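Local structure of conjugal transfer protein TRWB (Escherichia coli, 1E9R) at residues 7-12 with 389-394; 351-356 with 396-401; 404-409 with 415-420; 320-325 with 332-337; 4-7 with 12-15. The protein is the coupling protein of bacterial conjugation, a hexameric P-loop NTPase resembling ring helicases and F1-ATPase that probably uses nucleotide hydrolysis to drive DNA transport. All blocks are in the same frame, centred on the assembly; numbering follows the deposited sequence.

Contact 1 of 5, residues 7-12 with 389-394; sequences GEFGGA and ERVVMP
Phe9 turns the edge of its ring to the carbonyl of Val391 and meets the carboxylate of Glu389 obliquely, and nearly all of the interaction between 7-12 and 389-394 runs through this one side chain. The aromatic contacts to oxygen come first. Glu389 OE2 lies 3.0 Å from Phe9 CZ, with the carboxylate and ring planes 49° apart. Further round the ring, CE1 is turned edge-on to two main-chain carbonyls, 3.3 Å from Val391 O and 3.8 Å from Arg390 O, an approach that sets the weakly positive C-H rim against negative oxygens. The ring gets there because CG of Phe9 stands opposite the backbone N (chi1 179°), which swings it across to the strand end. Apolar contact is slight: Phe9 CD1 and Val391 CG1 are 4.5 Å apart.

Polar bridging is left to one water, which accepts from Gly10 N at 2.9 Å and donates to Val391 O at 3.0 Å, so that this carbonyl serves the water and the ring edge together. Within the loop, Gly11 N sits over the centre of the Phe9 ring, and a side chain on Gly11 would collide with CZ. The carboxylate of Glu389 is anchored beyond the loop by a salt bridge from OE1 to Arg367 and a hydrogen bond between OE2 and His363, while Arg390 O accepts from Arg19 of a second subunit. The contact thus holds the N-terminal loop, through the buried Phe9, against the end of strand 384-390 and the residue after it, beside the small antiparallel sheet 16-18, 362-368 and 384-390, at a subunit interface of the hexameric ring.

Contact 2 of 5, residues 351-356 with 396-401; sequences KTNEDM and EIANLP
Asn353 is the first residue of 351-356 to touch 396-401, and its carboxamide slides alongside Ile397, the two side chains running in opposite directions. OD1 comes to 3.4 Å from Ile397 CG2, while the other branch, ND2, faces the methyl of Ala398 at 3.7 Å from CB. No hydrogen bond crosses between the segments here. The amide is instead held by ND2 donating to Ser346 O, a bond that helps fix the turn of the amide, while OD1 and ND2 also rest against aliphatic carbon.

One residue on, Glu354 points the opposite way, and its OE2 forms a salt bridge with Arg390 at the end of strand 384-390. Helix 350-360 therefore has one side turned to helix 394-398 and another tied to the end of strand 384-390, which leads into helix 394-398. This is helix-on-helix packing inside the P-loop NTPase-type domain of the coupling-protein family. Ile397 enters between Asn353, Met356, Ser357 and Leu360, resembling a single knob in a hole, the spacing of those four residues being that of one helix face.

Met356 supplies the far wall of this hole with the base of its side chain, not with its sulfur: Met356 CB is 3.5 Å, and Met356 C 3.7 Å, from Ile397 CD1. Bends at chi2 (-56°) and chi3 (83°) lead the rest of the methionine away from helix 394-398. Ile397 itself reaches Met356 because its CG1-CD1 arm is fully extended, so that CD1 and CG2 engage different residues of the opposing helix.

Contact 3 of 5, residues 404-409 with 415-420; sequences TAYVGF and IAKVPL
Ala405 O takes two donors from the opposite strand: the N-H of Val418 at 2.8 Å, pointing nearly along the C=O axis, and the weaker CA-H of Lys417, whose CA is 3.4 Å away. Ala405 and Val418 are joined a second time by the equally short bond from Ala405 N to Val418 O, making them the tightest hydrogen-bonded pair of an antiparallel beta hairpin. Its strands, 404-408 and 415-419, run 155° apart in direction. Towards the connecting loop the bonding relaxes: Val407 N gives Ala416 O a 3.0 Å bond in the carbonyl plane, but the return bond from Ala416 N to Val407 O stretches to 3.3 Å and is bent to 147° at the hydrogen.

Side chains alternate between the two faces. Ala405, Val407, Ala416 and Val418 share one, where Ala416 meets Leu29 of helix 26-33 and Ala405 meets Val341. The hairpin occupies the flank of the large mixed sheet, strand 404-408 pairing next with 339-342 and strand 415-419 with 23-24.

On the other face Tyr406 and Lys417 sit opposite each other as a non-hydrogen-bonded pair. Lys417 is drawn out to full length, with CG opposite its backbone N (chi1 -178°), and its aliphatic chain runs obliquely across the tyrosine side chain. CB touches Tyr406 CE1 at 3.5 Å, and CG makes an off-centre CH-pi contact with the ring. Thr404 braces the chain from the other direction, its CG2 being 3.9 Å from Lys417 CE, while its hydroxyl is bonded to Pro401 O. Beyond the ring carbons, Lys417 CD rests 3.6 Å from Tyr406 OH.

Contact 4 of 5, residues 320-325 with 332-337; sequences QLDDVY and TLRASF
Leu333 drops its CD2 methyl almost centrally onto one face of the Tyr325 ring, 3.7 Å from the centroid, in a clear CH-pi contact. That methyl also meets Leu321 CD1 at 4.2 Å, and Leu321 turns its other branch, CD2, to Arg334 CG at 3.5 Å, the two side chains sliding past each other in opposite directions. Arg334 then bends at chi3 (-43°), bringing its guanidinium to Asp322. The resulting salt bridge is long, 3.9 Å between Asp322 OD1 and Arg334 NH1, with the two flat groups 73° apart; two waters span the gap between these two groups, one of them only weakly bonded to the arginine.

Further out, the tyrosine hydroxyl is bonded to Leu294 N, which fixes the ring beneath the leucine. With Tyr325 cut back to an alanine, the Leu333 methyl would probably lose the ring face it rests on, and Leu294 N its hydroxyl partner. Asp322 is steadied by its other oxygen, OD2, in a salt bridge with Lys328 of a second subunit. Behind Leu333 the chain turns, and Ser336 OG donates to Thr332 O at 2.8 Å, while Arg334 O accepts from Thr348 of a third subunit.

The contact joins consecutive helices 318-325 and 327-334 of the P-loop NTPase-type domain, beside the subunit interface, with helix 297-303 packed on Leu333 through Leu297 and Leu301, and strand 309-315 lying against Leu321 and Arg334 through Leu315.

Contact 5 of 5, residues 4-7 with 12-15; sequences VGQG and APFK
Val4 lies over one face of the Phe14 ring, towards its rim, with CB in a CH-pi contact 4.1 Å from the ring centroid and CG1 only 3.4 Å from CE2. Gly5 follows across the same ring, its CA 3.5 Å from Phe14 CE1; a beta carbon on Gly5 would run into that atom, and the positive phi of the residue also suits glycine. The ring can lie under both because Phe14 holds CG between its backbone N and carbonyl carbon (chi1 51°), which folds it back beneath the preceding loop.

The backbones join in a single antiparallel bridge. Phe14 N donates to Val4 O at 2.9 Å, approaching from above the carbonyl plane, and the return bond from Val4 N to Phe14 O is weak, at 3.0 Å and bent to 134°. At the outer rim Gln6 crosses Pro13 at about a right angle, CG meeting CB of the proline at 3.7 Å. A serine at Phe14 would probably strip Val4 and Gly5 of the ring face they lie on and open a gap beside His363 and Val365.

This single bridge precedes strand 16-18, an outermost strand, within this chain, of the three-stranded antiparallel sheet. Lys15 pairs through its backbone with Glu366 of the adjacent strand 362-368, and from that strand Val365, Arg367 and His363, the last edge-to-face, pack against the Phe14 ring.

Contacts 1 and 5 both draw on the N-terminal loop, sharing Gly7 and Ala12, and Phe9 CD2 meets Phe14 CE1 at 4.0 Å. Contact 1 is fastened to contact 2 by the salt bridge between Arg390 NH2 and Glu354 OE2 (2.9 Å). The Tyr406 ring of contact 3 touches both contact 1 and contact 2, with CE1 3.7 Å from Val392 CG2 and CE2 3.9 Å from Leu400 CD1. Contact 4 touches none of the others: its centre is about 19 Å from that of contact 2, with nearest atoms about 5 Å apart, and about 35 Å from that of contact 5. Met356 and Ala405 bring contacts 2 and 3 near the probable P-loop without touching it, and contacts 1, 2 and 4 all reach the second subunit.

Contact 1 of 5, residues 7-12 with 389-394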
# COMPACT_ATOMS: atom_id res chain seq x y z
N GLY B 7 8.70 -11.90 -42.74
CA GLY B 7 10.11 -11.78 -42.43
C GLY B 7 10.47 -11.02 -41.16
O GLY B 7 11.21 -11.56 -40.34
N GLU B 8 9.97 -9.79 -41.01
CA GLU B 8 10.27 -8.97 -39.82
C GLU B 8 9.40 -9.35 -38.63
O GLU B 8 9.89 -9.68 -37.55
CB GLU B 8 10.00 -7.49 -40.08
CG GLU B 8 10.74 -6.83 -41.20
CD GLU B 8 10.22 -7.20 -42.58
OE1 GLU B 8 9.02 -6.99 -42.88
OE2 GLU B 8 11.05 -7.70 -43.38
N PHE B 9 8.09 -9.24 -38.86
CA PHE B 9 7.07 -9.54 -37.86
C PHE B 9 6.95 -11.04 -37.61
O PHE B 9 6.69 -11.82 -38.54
CB PHE B 9 5.73 -8.96 -38.33
CG PHE B 9 4.60 -9.21 -37.39
CD1 PHE B 9 4.69 -8.87 -36.05
CD2 PHE B 9 3.42 -9.79 -37.85
CE1 PHE B 9 3.63 -9.10 -35.19
CE2 PHE B 9 2.35 -10.02 -36.99
CZ PHE B 9 2.46 -9.67 -35.66
N GLY B 10 7.12 -11.43 -36.35
CA GLY B 10 7.03 -12.84 -35.98
C GLY B 10 5.64 -13.45 -36.05
O GLY B 10 5.50 -14.67 -36.06
N GLY B 11 4.61 -12.61 -36.09
CA GLY B 11 3.26 -13.12 -36.16
C GLY B 11 2.83 -13.49 -37.57
O GLY B 11 3.66 -13.66 -38.47
N ALA B 12 1.52 -13.60 -37.76
CA ALA B 12 0.97 -13.95 -39.06
C ALA B 12 1.06 -12.79 -40.04
O ALA B 12 0.76 -11.65 -39.69
CB ALA B 12 -0.48 -14.38 -38.91
N GLU B 389 -2.51 -6.28 -31.94
CA GLU B 389 -1.59 -7.26 -31.37
C GLU B 389 -0.21 -6.68 -31.09
O GLU B 389 0.17 -5.65 -31.65
CB GLU B 389 -1.46 -8.47 -32.30
CG GLU B 389 -1.47 -8.13 -33.78
CD GLU B 389 -1.24 -9.34 -34.67
OE1 GLU B 389 -1.84 -10.41 -34.40
OE2 GLU B 389 -0.47 -9.21 -35.65
N ARG B 390 0.54 -7.36 -30.23
CA ARG B 390 1.89 -6.96 -29.88
C ARG B 390 2.80 -7.24 -31.05
O ARG B 390 2.78 -8.33 -31.61
CB ARG B 390 2.43 -7.74 -28.67
CG ARG B 390 1.79 -7.42 -27.33
CD ARG B 390 2.03 -5.97 -26.91
NE ARG B 390 1.24 -5.64 -25.74
CZ ARG B 390 1.46 -6.11 -24.51
NH1 ARG B 390 2.48 -6.94 -24.27
NH2 ARG B 390 0.65 -5.77 -23.52
N VAL B 391 3.59 -6.26 -31.44
CA VAL B 391 4.52 -6.46 -32.53
C VAL B 391 5.49 -7.57 -32.07
O VAL B 391 5.85 -8.46 -32.83
CB VAL B 391 5.27 -5.15 -32.83
CG1 VAL B 391 6.40 -5.38 -33.82
CG2 VAL B 391 4.29 -4.12 -33.38
N VAL B 392 5.87 -7.50 -30.79
CA VAL B 392 6.77 -8.49 -30.19
C VAL B 392 6.10 -9.04 -28.94
O VAL B 392 5.77 -8.29 -28.03
CB VAL B 392 8.10 -7.84 -29.75
CG1 VAL B 392 9.02 -8.91 -29.18
CG2 VAL B 392 8.75 -7.12 -30.92
N MET B 393 5.89 -10.36 -28.91
CA MET B 393 5.25 -11.02 -27.77
C MET B 393 6.20 -11.15 -26.59
O MET B 393 7.41 -11.24 -26.77
CB MET B 393 4.80 -12.43 -28.16
CG MET B 393 3.37 -12.56 -28.62
SD MET B 393 3.04 -14.25 -29.16
CE MET B 393 2.62 -15.07 -27.61
N PRO B 394 5.66 -11.15 -25.37
CA PRO B 394 6.54 -11.28 -24.21
C PRO B 394 7.38 -12.56 -24.34
O PRO B 394 8.56 -12.57 -24.00
CB PRO B 394 5.56 -11.34 -23.05
CG PRO B 394 4.47 -10.42 -23.51
CD PRO B 394 4.28 -10.85 -24.95
O HOH W 1 7.91 -10.38 -33.80

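Contact 2 of 5, residues 351-356 with 396-401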
# COMPACT_ATOMS: atom_id res chain seq x y z
N LYS B 351 7.42 -10.66 -15.90
CA LYS B 351 6.90 -9.32 -15.69
C LYS B 351 7.68 -8.29 -16.50
O LYS B 351 7.12 -7.34 -17.05
CB LYS B 351 6.92 -8.94 -14.21
CG LYS B 351 6.32 -7.57 -13.97
CD LYS B 351 6.24 -7.17 -12.50
CE LYS B 351 5.70 -5.74 -12.35
NZ LYS B 351 5.77 -5.18 -10.96
N THR B 352 8.99 -8.46 -16.56
CA THR B 352 9.82 -7.54 -17.31
C THR B 352 9.62 -7.79 -18.80
O THR B 352 9.66 -6.86 -19.60
CB THR B 352 11.29 -7.71 -16.95
OG1 THR B 352 11.48 -7.27 -15.60
CG2 THR B 352 12.17 -6.87 -17.88
N ASN B 353 9.41 -9.04 -19.18
CA ASN B 353 9.20 -9.36 -20.58
C ASN B 353 7.90 -8.73 -21.07
O ASN B 353 7.81 -8.23 -22.19
CB ASN B 353 9.19 -10.87 -20.78
CG ASN B 353 10.55 -11.48 -20.51
OD1 ASN B 353 11.58 -10.89 -20.85
ND2 ASN B 353 10.56 -12.66 -19.89
N GLU B 354 6.88 -8.74 -20.21
CA GLU B 354 5.61 -8.13 -20.56
C GLU B 354 5.82 -6.61 -20.69
O GLU B 354 5.26 -5.97 -21.56
CB GLU B 354 4.59 -8.42 -19.47
CG GLU B 354 3.41 -7.47 -19.48
CD GLU B 354 2.57 -7.58 -20.74
OE1 GLU B 354 2.68 -8.60 -21.46
OE2 GLU B 354 1.78 -6.64 -20.99
N ASP B 355 6.63 -6.06 -19.80
CA ASP B 355 6.96 -4.64 -19.77
C ASP B 355 7.65 -4.27 -21.09
O ASP B 355 7.28 -3.29 -21.76
CB ASP B 355 7.90 -4.40 -18.56
CG ASP B 355 8.28 -2.93 -18.35
OD1 ASP B 355 7.76 -2.03 -19.05
OD2 ASP B 355 9.11 -2.68 -17.45
N MET B 356 8.66 -5.06 -21.46
CA MET B 356 9.40 -4.82 -22.69
C MET B 356 8.50 -4.99 -23.92
O MET B 356 8.57 -4.20 -24.86
CB MET B 356 10.61 -5.77 -22.75
CG MET B 356 11.72 -5.39 -21.76
SD MET B 356 12.34 -3.64 -21.98
CE MET B 356 11.10 -2.57 -21.04
N GLU B 396 8.39 -13.94 -27.06
CA GLU B 396 9.41 -13.79 -28.08
C GLU B 396 10.65 -13.16 -27.44
O GLU B 396 11.78 -13.44 -27.84
CB GLU B 396 8.92 -12.88 -29.21
CG GLU B 396 7.80 -13.43 -30.07
CD GLU B 396 7.53 -12.53 -31.26
OE1 GLU B 396 8.40 -12.43 -32.16
OE2 GLU B 396 6.45 -11.90 -31.30
N ILE B 397 10.41 -12.29 -26.47
CA ILE B 397 11.49 -11.61 -25.76
C ILE B 397 12.20 -12.59 -24.81
O ILE B 397 13.42 -12.51 -24.62
CB ILE B 397 10.94 -10.39 -24.96
CG1 ILE B 397 10.43 -9.33 -25.95
CG2 ILE B 397 12.01 -9.81 -24.07
CD1 ILE B 397 9.86 -8.09 -25.31
N ALA B 398 11.43 -13.52 -24.25
CA ALA B 398 11.95 -14.53 -23.34
C ALA B 398 12.78 -15.56 -24.08
O ALA B 398 13.63 -16.24 -23.49
CB ALA B 398 10.80 -15.20 -22.62
N ASN B 399 12.55 -15.69 -25.38
CA ASN B 399 13.29 -16.65 -26.20
C ASN B 399 14.32 -15.98 -27.10
O ASN B 399 14.96 -16.64 -27.90
CB ASN B 399 12.31 -17.46 -27.04
CG ASN B 399 11.49 -18.40 -26.21
OD1 ASN B 399 12.01 -19.41 -25.72
ND2 ASN B 399 10.22 -18.08 -26.01
N LEU B 400 14.46 -14.67 -26.96
CA LEU B 400 15.42 -13.92 -27.76
C LEU B 400 16.81 -14.51 -27.57
O LEU B 400 17.27 -14.65 -26.43
CB LEU B 400 15.47 -12.47 -27.32
CG LEU B 400 15.04 -11.38 -28.30
CD1 LEU B 400 15.64 -10.08 -27.83
CD2 LEU B 400 15.54 -11.69 -29.69
N PRO B 401 17.49 -14.88 -28.67
CA PRO B 401 18.84 -15.43 -28.50
C PRO B 401 19.72 -14.28 -28.03
O PRO B 401 19.41 -13.11 -28.28
CB PRO B 401 19.20 -15.93 -29.90
CG PRO B 401 18.42 -15.02 -30.80
CD PRO B 401 17.08 -14.91 -30.09

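Contact 3 of 5, residues 404-409 with 415-420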
# COMPACT_ATOMS: atom_id res chain seq x y z
N THR B 404 21.14 -10.24 -29.48
CA THR B 404 20.09 -9.86 -30.41
C THR B 404 19.35 -8.70 -29.74
O THR B 404 19.04 -8.75 -28.53
CB THR B 404 19.13 -11.01 -30.67
OG1 THR B 404 19.88 -12.16 -31.08
CG2 THR B 404 18.15 -10.64 -31.77
N ALA B 405 19.08 -7.66 -30.51
CA ALA B 405 18.41 -6.49 -29.95
C ALA B 405 17.32 -5.89 -30.81
O ALA B 405 17.34 -5.98 -32.04
CB ALA B 405 19.44 -5.42 -29.63
N TYR B 406 16.36 -5.27 -30.14
CA TYR B 406 15.28 -4.57 -30.80
C TYR B 406 15.63 -3.10 -30.65
O TYR B 406 15.69 -2.59 -29.54
CB TYR B 406 13.95 -4.87 -30.13
CG TYR B 406 13.35 -6.19 -30.55
CD1 TYR B 406 12.75 -6.32 -31.80
CD2 TYR B 406 13.39 -7.30 -29.71
CE1 TYR B 406 12.19 -7.54 -32.20
CE2 TYR B 406 12.83 -8.52 -30.11
CZ TYR B 406 12.24 -8.62 -31.36
OH TYR B 406 11.69 -9.81 -31.77
N VAL B 407 15.89 -2.43 -31.77
CA VAL B 407 16.25 -1.02 -31.75
C VAL B 407 15.06 -0.13 -32.06
O VAL B 407 14.46 -0.24 -33.14
CB VAL B 407 17.38 -0.73 -32.76
CG1 VAL B 407 17.81 0.73 -32.68
CG2 VAL B 407 18.56 -1.65 -32.48
N GLY B 408 14.72 0.75 -31.12
CA GLY B 408 13.61 1.67 -31.30
C GLY B 408 14.01 3.11 -31.03
O GLY B 408 13.94 3.58 -29.90
N PHE B 409 14.45 3.80 -32.07
CA PHE B 409 14.87 5.19 -31.94
C PHE B 409 13.68 6.09 -31.66
O PHE B 409 12.55 5.74 -31.95
CB PHE B 409 15.58 5.64 -33.22
CG PHE B 409 16.92 4.99 -33.43
CD1 PHE B 409 17.95 5.16 -32.50
CD2 PHE B 409 17.15 4.20 -34.54
CE1 PHE B 409 19.20 4.56 -32.69
CE2 PHE B 409 18.41 3.59 -34.74
CZ PHE B 409 19.43 3.77 -33.82
N ILE B 415 10.72 -0.15 -35.58
CA ILE B 415 11.70 -0.86 -34.77
C ILE B 415 12.24 -2.00 -35.61
O ILE B 415 11.62 -2.41 -36.60
CB ILE B 415 11.08 -1.44 -33.48
CG1 ILE B 415 10.06 -2.52 -33.85
CG2 ILE B 415 10.43 -0.33 -32.65
CD1 ILE B 415 9.46 -3.25 -32.66
N ALA B 416 13.40 -2.52 -35.23
CA ALA B 416 14.02 -3.61 -35.97
C ALA B 416 14.74 -4.61 -35.06
O ALA B 416 15.35 -4.22 -34.06
CB ALA B 416 15.00 -3.03 -36.98
N LYS B 417 14.66 -5.89 -35.40
CA LYS B 417 15.35 -6.94 -34.65
C LYS B 417 16.68 -7.09 -35.38
O LYS B 417 16.73 -7.55 -36.52
CB LYS B 417 14.55 -8.23 -34.71
CG LYS B 417 15.14 -9.40 -33.92
CD LYS B 417 14.28 -10.64 -34.12
CE LYS B 417 14.92 -11.87 -33.53
NZ LYS B 417 14.11 -13.09 -33.77
N VAL B 418 17.75 -6.67 -34.72
CA VAL B 418 19.08 -6.71 -35.29
C VAL B 418 20.04 -7.48 -34.40
O VAL B 418 19.87 -7.52 -33.18
CB VAL B 418 19.61 -5.27 -35.49
CG1 VAL B 418 21.07 -5.28 -35.90
CG2 VAL B 418 18.79 -4.56 -36.53
N PRO B 419 21.06 -8.12 -34.99
CA PRO B 419 22.01 -8.86 -34.16
C PRO B 419 23.20 -7.97 -33.77
O PRO B 419 23.57 -7.04 -34.50
CB PRO B 419 22.42 -10.00 -35.06
CG PRO B 419 22.47 -9.33 -36.38
CD PRO B 419 21.18 -8.53 -36.40
N LEU B 420 23.76 -8.26 -32.61
CA LEU B 420 24.92 -7.55 -32.09
C LEU B 420 26.15 -8.33 -32.53
O LEU B 420 26.16 -9.57 -32.50
CB LEU B 420 24.89 -7.51 -30.57
CG LEU B 420 24.21 -6.31 -29.94
CD1 LEU B 420 24.29 -6.40 -28.42
CD2 LEU B 420 24.89 -5.04 -30.43

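Contact 4 of 5, residues 320-325 with 332-337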
# COMPACT_ATOMS: atom_id res chain seq x y z
N GLN B 320 15.05 -3.10 -10.11
CA GLN B 320 16.14 -2.62 -9.28
C GLN B 320 16.16 -1.11 -9.28
O GLN B 320 16.48 -0.50 -8.26
CB GLN B 320 17.47 -3.13 -9.79
CG GLN B 320 18.59 -2.96 -8.80
CD GLN B 320 19.94 -3.37 -9.38
OE1 GLN B 320 20.02 -4.08 -10.41
NE2 GLN B 320 21.02 -2.93 -8.73
N LEU B 321 15.82 -0.51 -10.42
CA LEU B 321 15.79 0.95 -10.54
C LEU B 321 14.67 1.52 -9.67
O LEU B 321 14.80 2.61 -9.10
CB LEU B 321 15.56 1.34 -11.99
CG LEU B 321 15.71 2.84 -12.27
CD1 LEU B 321 17.17 3.24 -12.02
CD2 LEU B 321 15.27 3.15 -13.70
N ASP B 322 13.56 0.79 -9.58
CA ASP B 322 12.43 1.23 -8.78
C ASP B 322 12.88 1.23 -7.34
O ASP B 322 12.51 2.10 -6.56
CB ASP B 322 11.22 0.29 -8.91
CG ASP B 322 10.51 0.43 -10.24
OD1 ASP B 322 10.62 1.50 -10.87
OD2 ASP B 322 9.81 -0.53 -10.65
N ASP B 323 13.70 0.24 -7.00
CA ASP B 323 14.19 0.13 -5.64
C ASP B 323 15.13 1.28 -5.26
O ASP B 323 15.11 1.74 -4.12
CB ASP B 323 14.91 -1.21 -5.47
CG ASP B 323 14.79 -1.74 -4.07
OD1 ASP B 323 13.65 -1.85 -3.58
OD2 ASP B 323 15.83 -2.05 -3.46
N VAL B 324 15.93 1.74 -6.20
CA VAL B 324 16.86 2.84 -5.94
C VAL B 324 16.20 4.23 -5.94
O VAL B 324 16.40 5.02 -5.02
CB VAL B 324 18.02 2.84 -7.00
CG1 VAL B 324 18.98 4.01 -6.76
CG2 VAL B 324 18.77 1.52 -6.92
N TYR B 325 15.40 4.51 -6.97
CA TYR B 325 14.75 5.80 -7.12
C TYR B 325 13.33 5.86 -6.62
O TYR B 325 12.78 6.94 -6.38
CB TYR B 325 14.76 6.23 -8.59
CG TYR B 325 16.11 6.63 -9.11
CD1 TYR B 325 17.03 5.68 -9.53
CD2 TYR B 325 16.47 7.98 -9.16
CE1 TYR B 325 18.29 6.06 -9.98
CE2 TYR B 325 17.74 8.37 -9.60
CZ TYR B 325 18.64 7.40 -10.01
OH TYR B 325 19.89 7.79 -10.43
N THR B 332 9.87 8.31 -14.29
CA THR B 332 10.22 9.60 -14.86
C THR B 332 11.62 9.56 -15.44
O THR B 332 11.89 10.17 -16.48
CB THR B 332 10.17 10.69 -13.80
OG1 THR B 332 8.86 10.72 -13.22
CG2 THR B 332 10.52 12.05 -14.42
N LEU B 333 12.52 8.85 -14.75
CA LEU B 333 13.90 8.74 -15.19
C LEU B 333 13.99 7.97 -16.49
O LEU B 333 14.62 8.41 -17.45
CB LEU B 333 14.76 8.05 -14.12
CG LEU B 333 16.26 8.02 -14.39
CD1 LEU B 333 16.81 9.43 -14.48
CD2 LEU B 333 16.93 7.27 -13.27
N ARG B 334 13.34 6.81 -16.53
CA ARG B 334 13.33 5.99 -17.73
C ARG B 334 12.66 6.77 -18.87
O ARG B 334 13.09 6.68 -20.02
CB ARG B 334 12.58 4.68 -17.50
CG ARG B 334 13.18 3.77 -16.44
CD ARG B 334 12.61 2.35 -16.54
NE ARG B 334 11.17 2.35 -16.78
CZ ARG B 334 10.25 2.49 -15.83
NH1 ARG B 334 10.62 2.61 -14.56
NH2 ARG B 334 8.96 2.50 -16.14
N ALA B 335 11.64 7.54 -18.54
CA ALA B 335 10.93 8.32 -19.54
C ALA B 335 11.77 9.47 -20.06
O ALA B 335 11.39 10.15 -21.02
CB ALA B 335 9.62 8.85 -18.95
N SER B 336 12.92 9.70 -19.43
CA SER B 336 13.80 10.79 -19.85
C SER B 336 14.73 10.38 -20.99
O SER B 336 15.39 11.22 -21.59
CB SER B 336 14.59 11.30 -18.65
OG SER B 336 13.70 11.88 -17.72
N PHE B 337 14.77 9.08 -21.28
CA PHE B 337 15.55 8.58 -22.40
C PHE B 337 14.50 8.38 -23.51
O PHE B 337 13.50 7.69 -23.30
CB PHE B 337 16.18 7.24 -22.07
CG PHE B 337 17.20 7.29 -20.97
CD1 PHE B 337 16.82 7.49 -19.66
CD2 PHE B 337 18.55 7.10 -21.26
CE1 PHE B 337 17.76 7.48 -18.64
CE2 PHE B 337 19.50 7.10 -20.25
CZ PHE B 337 19.10 7.29 -18.94
O HOH W 2 8.89 2.71 -12.21
O HOH W 3 12.31 1.34 -13.28

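Contact 5 of 5, residues 4-7 with 12-15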
# COMPACT_ATOMS: atom_id res chain seq x y z
N VAL B 4 2.62 -8.53 -46.31
CA VAL B 4 3.27 -7.62 -45.38
C VAL B 4 3.59 -8.34 -44.06
O VAL B 4 2.97 -9.37 -43.75
CB VAL B 4 2.39 -6.38 -45.07
CG1 VAL B 4 3.22 -5.32 -44.36
CG2 VAL B 4 1.80 -5.82 -46.36
N GLY B 5 4.55 -7.81 -43.31
CA GLY B 5 4.93 -8.41 -42.04
C GLY B 5 5.74 -9.67 -42.23
O GLY B 5 6.26 -10.25 -41.26
N GLN B 6 5.85 -10.11 -43.47
CA GLN B 6 6.61 -11.30 -43.80
C GLN B 6 8.09 -11.05 -43.55
O GLN B 6 8.66 -10.09 -44.08
CB GLN B 6 6.37 -11.69 -45.26
CG GLN B 6 4.91 -11.84 -45.61
CD GLN B 6 4.68 -12.88 -46.68
OE1 GLN B 6 5.04 -14.05 -46.50
NE2 GLN B 6 4.09 -12.47 -47.81
N GLY B 7 8.70 -11.90 -42.74
CA GLY B 7 10.11 -11.78 -42.43
C GLY B 7 10.47 -11.02 -41.16
O GLY B 7 11.21 -11.56 -40.34
N ALA B 12 1.52 -13.60 -37.76
CA ALA B 12 0.97 -13.95 -39.06
C ALA B 12 1.06 -12.79 -40.04
O ALA B 12 0.76 -11.65 -39.69
CB ALA B 12 -0.48 -14.38 -38.91
N PRO B 13 1.47 -13.07 -41.29
CA PRO B 13 1.58 -12.01 -42.30
C PRO B 13 0.23 -11.32 -42.48
O PRO B 13 -0.82 -11.94 -42.29
CB PRO B 13 2.01 -12.78 -43.55
CG PRO B 13 2.84 -13.90 -42.98
CD PRO B 13 1.99 -14.35 -41.81
N PHE B 14 0.25 -10.03 -42.83
CA PHE B 14 -0.98 -9.29 -43.01
C PHE B 14 -1.08 -8.52 -44.32
O PHE B 14 -0.09 -8.30 -45.02
CB PHE B 14 -1.20 -8.33 -41.85
CG PHE B 14 -0.02 -7.44 -41.54
CD1 PHE B 14 1.02 -7.89 -40.74
CD2 PHE B 14 0.03 -6.13 -42.02
CE1 PHE B 14 2.10 -7.06 -40.40
CE2 PHE B 14 1.09 -5.29 -41.70
CZ PHE B 14 2.14 -5.75 -40.88
N LYS B 15 -2.30 -8.11 -44.64
CA LYS B 15 -2.57 -7.38 -45.87
C LYS B 15 -2.18 -5.92 -45.73
O LYS B 15 -1.34 -5.43 -46.48
CB LYS B 15 -4.06 -7.48 -46.21
CG LYS B 15 -4.40 -7.34 -47.70
CD LYS B 15 -5.92 -7.40 -47.93
CE LYS B 15 -6.30 -7.64 -49.40
NZ LYS B 15 -5.79 -6.57 -50.31